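Long-range contact in Cg7008-pa (Drosophila melanogaster, PDB 2WAC), which cleaves both DNA and RNA as an endonuclease, works with the RNA-induced silencing complex, and binds peptides carrying symmetrically dimethylated arginine through its Tudor domain: residues 59-64 with 96-101. Sequence-based numbering, arbitrary orientation.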
ATOM      1  N   ALA A  59     -13.885  -2.318  14.819  1.00 24.19           N
ATOM      2  CA  ALA A  59     -13.518  -0.923  14.978  1.00 24.13           C
ATOM      3  C   ALA A  59     -12.311  -0.885  15.906  1.00 23.98           C
ATOM      4  O   ALA A  59     -12.323  -1.493  16.982  1.00 24.15           O
ATOM      5  CB  ALA A  59     -14.666  -0.128  15.555  1.00 24.12           C
ATOM      6  N   ALA A  60     -11.263  -0.191  15.476  1.00 23.79           N
ATOM      7  CA  ALA A  60     -10.030  -0.090  16.247  1.00 23.46           C
ATOM      8  C   ALA A  60      -9.678   1.366  16.509  1.00 23.38           C
ATOM      9  O   ALA A  60      -9.689   2.190  15.589  1.00 23.07           O
ATOM     10  CB  ALA A  60      -8.890  -0.787  15.519  1.00 23.39           C
ATOM     11  N   GLN A  61      -9.368   1.671  17.767  1.00 23.34           N
ATOM     12  CA  GLN A  61      -8.952   3.013  18.164  1.00 23.42           C
ATOM     13  C   GLN A  61      -7.443   3.166  17.961  1.00 23.41           C
ATOM     14  O   GLN A  61      -6.642   2.694  18.775  1.00 23.29           O
ATOM     15  CB  GLN A  61      -9.350   3.299  19.615  1.00 23.47           C
ATOM     16  CG  GLN A  61      -9.413   4.785  19.973  1.00 23.79           C
ATOM     17  CD  GLN A  61      -9.609   5.031  21.462  1.00 24.55           C
ATOM     18  OE1 GLN A  61      -9.331   4.164  22.291  1.00 24.82           O
ATOM     19  NE2 GLN A  61     -10.087   6.222  21.807  1.00 24.62           N
ATOM     20  N   PHE A  62      -7.083   3.815  16.856  1.00 23.48           N
ATOM     21  CA  PHE A  62      -5.696   4.062  16.450  1.00 23.62           C
ATOM     22  C   PHE A  62      -4.921   4.734  17.585  1.00 23.84           C
ATOM     23  O   PHE A  62      -5.397   5.705  18.173  1.00 23.74           O
ATOM     24  CB  PHE A  62      -5.706   4.931  15.179  1.00 23.65           C
ATOM     25  CG  PHE A  62      -4.370   5.059  14.476  1.00 23.51           C
ATOM     26  CD1 PHE A  62      -3.386   4.078  14.583  1.00 23.35           C
ATOM     27  CD2 PHE A  62      -4.126   6.160  13.655  1.00 23.81           C
ATOM     28  CE1 PHE A  62      -2.168   4.210  13.917  1.00 23.46           C
ATOM     29  CE2 PHE A  62      -2.916   6.297  12.974  1.00 23.76           C
ATOM     30  CZ  PHE A  62      -1.933   5.317  13.107  1.00 23.77           C
ATOM     31  N   THR A  63      -3.740   4.201  17.901  1.00 24.15           N
ATOM     32  CA  THR A  63      -2.935   4.717  19.018  1.00 24.52           C
ATOM     33  C   THR A  63      -2.390   6.122  18.765  1.00 24.65           C
ATOM     34  O   THR A  63      -2.046   6.831  19.711  1.00 24.76           O
ATOM     35  CB  THR A  63      -1.758   3.783  19.399  1.00 24.50           C
ATOM     36  OG1 THR A  63      -0.885   3.605  18.276  1.00 24.64           O
ATOM     37  CG2 THR A  63      -2.265   2.441  19.862  1.00 24.72           C
ATOM     38  N   LEU A  64      -2.317   6.522  17.496  1.00 24.80           N
ATOM     39  CA  LEU A  64      -1.787   7.838  17.137  1.00 24.94           C
ATOM     40  C   LEU A  64      -2.721   8.996  17.498  1.00 24.98           C
ATOM     41  O   LEU A  64      -2.285   9.980  18.102  1.00 25.05           O
ATOM     42  CB  LEU A  64      -1.429   7.905  15.647  1.00 25.07           C
ATOM     43  CG  LEU A  64      -0.884   9.253  15.157  1.00 25.29           C
ATOM     44  CD1 LEU A  64       0.556   9.425  15.610  1.00 25.45           C
ATOM     45  CD2 LEU A  64      -0.994   9.383  13.649  1.00 25.62           C
ATOM     46  N   THR A  96      -6.203  -5.435  22.884  1.00 22.71           N
ATOM     47  CA  THR A  96      -7.558  -5.790  22.452  1.00 22.67           C
ATOM     48  C   THR A  96      -8.647  -4.947  23.124  1.00 22.79           C
ATOM     49  O   THR A  96      -9.777  -4.891  22.633  1.00 22.66           O
ATOM     50  CB  THR A  96      -7.861  -7.290  22.676  1.00 22.58           C
ATOM     51  OG1 THR A  96      -7.666  -7.615  24.056  1.00 22.54           O
ATOM     52  CG2 THR A  96      -6.951  -8.161  21.824  1.00 22.55           C
ATOM     53  N   ASN A  97      -8.312  -4.293  24.237  1.00 23.06           N
ATOM     54  CA  ASN A  97      -9.248  -3.357  24.871  1.00 23.56           C
ATOM     55  C   ASN A  97      -9.474  -2.063  24.071  1.00 23.72           C
ATOM     56  O   ASN A  97     -10.320  -1.245  24.431  1.00 23.92           O
ATOM     57  CB  ASN A  97      -8.901  -3.086  26.353  1.00 23.65           C
ATOM     58  CG  ASN A  97      -7.542  -2.425  26.550  1.00 23.84           C
ATOM     59  OD1 ASN A  97      -7.099  -1.611  25.743  1.00 24.70           O
ATOM     60  ND2 ASN A  97      -6.885  -2.765  27.653  1.00 24.36           N
ATOM     61  N   ARG A  98      -8.721  -1.899  22.983  1.00 24.00           N
ATOM     62  CA  ARG A  98      -8.923  -0.794  22.041  1.00 24.20           C
ATOM     63  C   ARG A  98      -9.649  -1.264  20.776  1.00 24.55           C
ATOM     64  O   ARG A  98      -9.682  -0.563  19.759  1.00 24.52           O
ATOM     65  CB  ARG A  98      -7.589  -0.130  21.691  1.00 24.10           C
ATOM     66  CG  ARG A  98      -6.997   0.687  22.827  1.00 23.58           C
ATOM     67  CD  ARG A  98      -5.653   1.280  22.453  1.00 22.63           C
ATOM     68  NE  ARG A  98      -5.774   2.409  21.529  1.00 21.37           N
ATOM     69  CZ  ARG A  98      -5.828   3.687  21.896  1.00 20.73           C
ATOM     70  NH1 ARG A  98      -5.780   4.032  23.179  1.00 19.86           N
ATOM     71  NH2 ARG A  98      -5.934   4.629  20.971  1.00 19.65           N
ATOM     72  N   LEU A  99     -10.226  -2.461  20.857  1.00 24.94           N
ATOM     73  CA  LEU A  99     -11.034  -3.015  19.779  1.00 25.52           C
ATOM     74  C   LEU A  99     -12.484  -3.132  20.218  1.00 26.00           C
ATOM     75  O   LEU A  99     -12.769  -3.435  21.379  1.00 26.08           O
ATOM     76  CB  LEU A  99     -10.508  -4.388  19.346  1.00 25.39           C
ATOM     77  CG  LEU A  99      -9.024  -4.521  18.979  1.00 25.43           C
ATOM     78  CD1 LEU A  99      -8.675  -5.963  18.655  1.00 24.97           C
ATOM     79  CD2 LEU A  99      -8.640  -3.612  17.823  1.00 24.66           C
ATOM     80  N   ALA A 100     -13.395  -2.886  19.284  1.00 26.73           N
ATOM     81  CA  ALA A 100     -14.822  -3.047  19.529  1.00 27.38           C
ATOM     82  C   ALA A 100     -15.478  -3.700  18.321  1.00 27.93           C
ATOM     83  O   ALA A 100     -14.907  -3.712  17.225  1.00 27.88           O
ATOM     84  CB  ALA A 100     -15.464  -1.702  19.826  1.00 27.39           C
ATOM     85  N   ALA A 101     -16.672  -4.253  18.526  1.00 28.61           N
ATOM     86  CA  ALA A 101     -17.463  -4.782  17.423  1.00 29.26           C
ATOM     87  C   ALA A 101     -17.833  -3.634  16.492  1.00 29.70           C
ATOM     88  O   ALA A 101     -18.310  -2.586  16.939  1.00 29.89           O
ATOM     89  CB  ALA A 101     -18.712  -5.481  17.943  1.00 29.20           C
TER
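The 96-101 segment opens with a 3-10 turn, evidenced by the bond from Leu-99 N to Thr-96 O (3.0 Å), which delivers Arg-98 to the end of strand 57-61. There the Arg-98 carbonyl receives Gln-61 N almost along its C=O axis, with a nearly straight N-H...O angle of 174°. The Arg-98 side chain, bent at chi3, reaches past the strand end and grips one backbone oxygen side-on: NE lies 2.9 Å from Gln-61 O, in the carbonyl plane, whereas NH2 reaches the same atom from above that plane. NH2 also makes a weak bond to Phe-62 O and is hydrogen-bonded to Asn-66 OD1. Gln-61, extended with CG anti to its backbone N, lays OE1 over the centre of the guanidinium, 3.6 Å from Arg-98 CZ, the two planes only 19° apart; its NE2 bonds to Asn-66 O. An alanine at Arg-98 would remove both bonds to Gln-61 O, those to Phe-62 O and Asn-66 OD1, and the flat group beneath OE1, and would probably leave the chain after strand 57-61 less firmly held. Next, Leu-99 sets CD2 against Ala-60 CB (3.7 Å) in a non-hydrogen-bonded pair. Ala-100 and Ala-59 form the hydrogen-bonded pair, closed by Ala-100 N to Ala-59 O (2.9 Å) and Ala-59 N to Ala-100 O (3.0 Å). The short strands run antiparallel at 155°, and 99-101 forms one outer strand of the five-stranded Tudor sheet. Leu-99 and Ala-60 face strand 80-85, Trp-68 of strand 68-77 packs on Ala-59 and Ala-100, and Phe-62, beginning the region involved in dimethylarginine binding, meets the ring of Tyr-85.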